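Local structure of ringhalexin (Hemachatus haemachatus, 4ZQY) at residues His21-Lys27 against Val38-Ala44. The protein inhibits the activation of coagulation factor X by factor VIIa, acting as an anticoagulant, and shows weak irreversible neurotoxicity. Residues are numbered along the deposited sequence.
Sequences HNYCFKK and VIRGCAA
Extended strands 23-27 and 39-43 run antiparallel, with axes approaching to 4.5 Å and N-to-C directions 149° apart. Three hydrogen-bonded pairs set the register. Tyr23 N gives to Ala43 O (3.0 Å) and Ala43 N to Tyr23 O (2.8 Å); Phe25 N to Gly41 O is 2.9 Å, while Gly41 N to Phe25 O is weak at 3.4 Å, and Phe25 O also accepts from Asn64 ND2; Lys27 N to Ile39 O is very short at 2.5 Å and Ile39 N to Lys27 O 2.7 Å. A classic beta bulge opens the first strand, Asn22 and Tyr23 together standing opposite Ala43. This hairpin is the central finger of the three-finger toxin fold; on the edge of 23-27 turned away from 39-43, the backbones of Cys24 and Lys26 hydrogen-bond to Cys58 and Asp56. The non-hydrogen-bonded pairs Cys24-Cys42 and Lys26-Arg40 share one face; Cys24 is disulfide-bonded to Cys3 and Cys42 to Cys17. Arg65 O accepts from Lys26 NZ and, weakly, Arg40 NH2; Arg40 NE gives to Asn64 O. On the other face Phe25 (chi1 p) lays its ring over nearly flat Gly41 (phi/psi 169/-172°). Ala44 CB sits 4.0 Å above the His21 ring centroid (CH-pi), while His21 ND1 hydrogen-bonds to Glu19 O.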
loop_
_atom_site.group_PDB
_atom_site.type_symbol
_atom_site.label_atom_id
_atom_site.label_comp_id
_atom_site.label_asym_id
_atom_site.label_seq_id
_atom_site.Cartn_x
_atom_site.Cartn_y
_atom_site.Cartn_z
ATOM N N HIS A 21 -12.832 -14.022 7.438
ATOM C CA HIS A 21 -12.344 -12.913 6.638
ATOM C C HIS A 21 -12.429 -11.645 7.473
ATOM O O HIS A 21 -13.524 -11.149 7.734
ATOM C CB HIS A 21 -13.176 -12.788 5.373
ATOM C CG HIS A 21 -13.029 -13.950 4.447
ATOM N ND1 HIS A 21 -13.492 -15.209 4.754
ATOM C CD2 HIS A 21 -12.510 -14.034 3.199
ATOM C CE1 HIS A 21 -13.233 -16.028 3.749
ATOM N NE2 HIS A 21 -12.643 -15.338 2.790
ATOM N N ASN A 22 -11.283 -11.128 7.906
ATOM C CA ASN A 22 -11.264 -9.974 8.806
ATOM C C ASN A 22 -10.450 -8.832 8.216
ATOM O O ASN A 22 -10.216 -7.814 8.863
ATOM C CB ASN A 22 -10.712 -10.358 10.187
ATOM C CG ASN A 22 -11.609 -11.338 10.929
ATOM O OD1 ASN A 22 -12.682 -10.971 11.416
ATOM N ND2 ASN A 22 -11.165 -12.583 11.038
ATOM N N TYR A 23 -10.069 -8.990 6.956
ATOM C CA TYR A 23 -9.361 -7.950 6.229
ATOM C C TYR A 23 -10.262 -7.317 5.184
ATOM O O TYR A 23 -11.108 -7.987 4.597
ATOM C CB TYR A 23 -8.125 -8.522 5.538
ATOM C CG TYR A 23 -7.043 -8.980 6.485
ATOM C CD1 TYR A 23 -6.192 -8.074 7.105
ATOM C CD2 TYR A 23 -6.869 -10.332 6.749
ATOM C CE1 TYR A 23 -5.201 -8.506 7.966
ATOM C CE2 TYR A 23 -5.889 -10.772 7.601
ATOM C CZ TYR A 23 -5.054 -9.859 8.209
ATOM O OH TYR A 23 -4.071 -10.315 9.061
ATOM N N CYS A 24 -10.107 -6.014 4.990
ATOM C CA CYS A 24 -10.725 -5.327 3.868
ATOM C C CYS A 24 -9.594 -4.959 2.931
ATOM O O CYS A 24 -8.512 -4.605 3.387
ATOM C CB CYS A 24 -11.442 -4.052 4.309
ATOM S SG CYS A 24 -12.803 -4.201 5.458
ATOM N N PHE A 25 -9.804 -5.071 1.628
ATOM C CA PHE A 25 -8.741 -4.682 0.715
ATOM C C PHE A 25 -9.254 -3.646 -0.276
ATOM O O PHE A 25 -10.461 -3.491 -0.453
ATOM C CB PHE A 25 -8.167 -5.881 -0.033
ATOM C CG PHE A 25 -9.092 -6.453 -1.048
ATOM C CD1 PHE A 25 -9.111 -5.953 -2.339
ATOM C CD2 PHE A 25 -9.935 -7.489 -0.721
ATOM C CE1 PHE A 25 -9.963 -6.468 -3.275
ATOM C CE2 PHE A 25 -10.789 -8.010 -1.659
ATOM C CZ PHE A 25 -10.803 -7.498 -2.935
ATOM N N LYS A 26 -8.322 -2.970 -0.941
ATOM C CA LYS A 26 -8.638 -2.109 -2.073
ATOM C C LYS A 26 -7.598 -2.257 -3.180
ATOM O O LYS A 26 -6.407 -2.086 -2.948
ATOM C CB LYS A 26 -8.740 -0.644 -1.664
ATOM C CG LYS A 26 -9.204 0.207 -2.836
ATOM C CD LYS A 26 -9.412 1.669 -2.515
ATOM C CE LYS A 26 -8.087 2.410 -2.470
ATOM N NZ LYS A 26 -8.263 3.886 -2.402
ATOM N N LYS A 27 -8.059 -2.555 -4.388
ATOM C CA LYS A 27 -7.168 -2.779 -5.515
ATOM C C LYS A 27 -7.319 -1.674 -6.576
ATOM O O LYS A 27 -8.427 -1.337 -6.979
ATOM C CB LYS A 27 -7.484 -4.151 -6.125
ATOM C CG LYS A 27 -6.364 -4.853 -6.855
ATOM C CD LYS A 27 -6.767 -6.279 -7.281
ATOM C CE LYS A 27 -6.800 -7.239 -6.074
ATOM N NZ LYS A 27 -7.140 -8.657 -6.422
ATOM N N VAL A 38 -11.508 0.688 -9.611
ATOM C CA VAL A 38 -11.037 0.385 -8.266
ATOM C C VAL A 38 -11.793 -0.847 -7.766
ATOM O O VAL A 38 -13.005 -0.942 -7.948
ATOM C CB VAL A 38 -11.235 1.567 -7.312
ATOM C CG1 VAL A 38 -10.860 1.162 -5.906
ATOM C CG2 VAL A 38 -10.370 2.743 -7.750
ATOM N N ILE A 39 -11.065 -1.797 -7.176
ATOM C CA ILE A 39 -11.661 -3.011 -6.605
ATOM C C ILE A 39 -11.587 -3.094 -5.077
ATOM O O ILE A 39 -10.513 -2.981 -4.500
ATOM C CB ILE A 39 -10.975 -4.266 -7.171
ATOM C CG1 ILE A 39 -11.098 -4.276 -8.689
ATOM C CG2 ILE A 39 -11.599 -5.533 -6.613
ATOM C CD1 ILE A 39 -12.527 -4.172 -9.162
ATOM N N ARG A 40 -12.728 -3.343 -4.439
ATOM C CA ARG A 40 -12.811 -3.487 -2.989
ATOM C C ARG A 40 -13.524 -4.760 -2.579
ATOM O O ARG A 40 -14.283 -5.340 -3.353
ATOM C CB ARG A 40 -13.547 -2.293 -2.367
ATOM C CG ARG A 40 -12.841 -0.945 -2.474
ATOM C CD ARG A 40 -13.645 0.129 -1.758
ATOM N NE ARG A 40 -13.055 1.458 -1.862
ATOM C CZ ARG A 40 -13.215 2.272 -2.902
ATOM N NH1 ARG A 40 -13.898 1.855 -3.960
ATOM N NH2 ARG A 40 -12.648 3.479 -2.904
ATOM N N GLY A 41 -13.242 -5.207 -1.361
ATOM C CA GLY A 41 -13.877 -6.387 -0.823
ATOM C C GLY A 41 -13.260 -6.889 0.458
ATOM O O GLY A 41 -12.448 -6.206 1.079
ATOM N N CYS A 42 -13.714 -8.065 0.880
ATOM C CA CYS A 42 -13.246 -8.712 2.099
ATOM C C CYS A 42 -12.140 -9.700 1.748
ATOM O O CYS A 42 -12.034 -10.135 0.608
ATOM C CB CYS A 42 -14.396 -9.429 2.811
ATOM S SG CYS A 42 -15.756 -8.349 3.315
ATOM N N ALA A 43 -11.329 -10.063 2.734
ATOM C CA ALA A 43 -10.231 -11.002 2.529
ATOM C C ALA A 43 -9.848 -11.721 3.820
ATOM O O ALA A 43 -9.967 -11.164 4.915
ATOM C CB ALA A 43 -9.032 -10.281 1.964
ATOM N N ALA A 44 -9.411 -12.968 3.692
ATOM C CA ALA A 44 -8.912 -13.703 4.845
ATOM C C ALA A 44 -7.443 -13.367 5.042
ATOM O O ALA A 44 -6.931 -13.409 6.160
ATOM C CB ALA A 44 -9.089 -15.183 4.647
#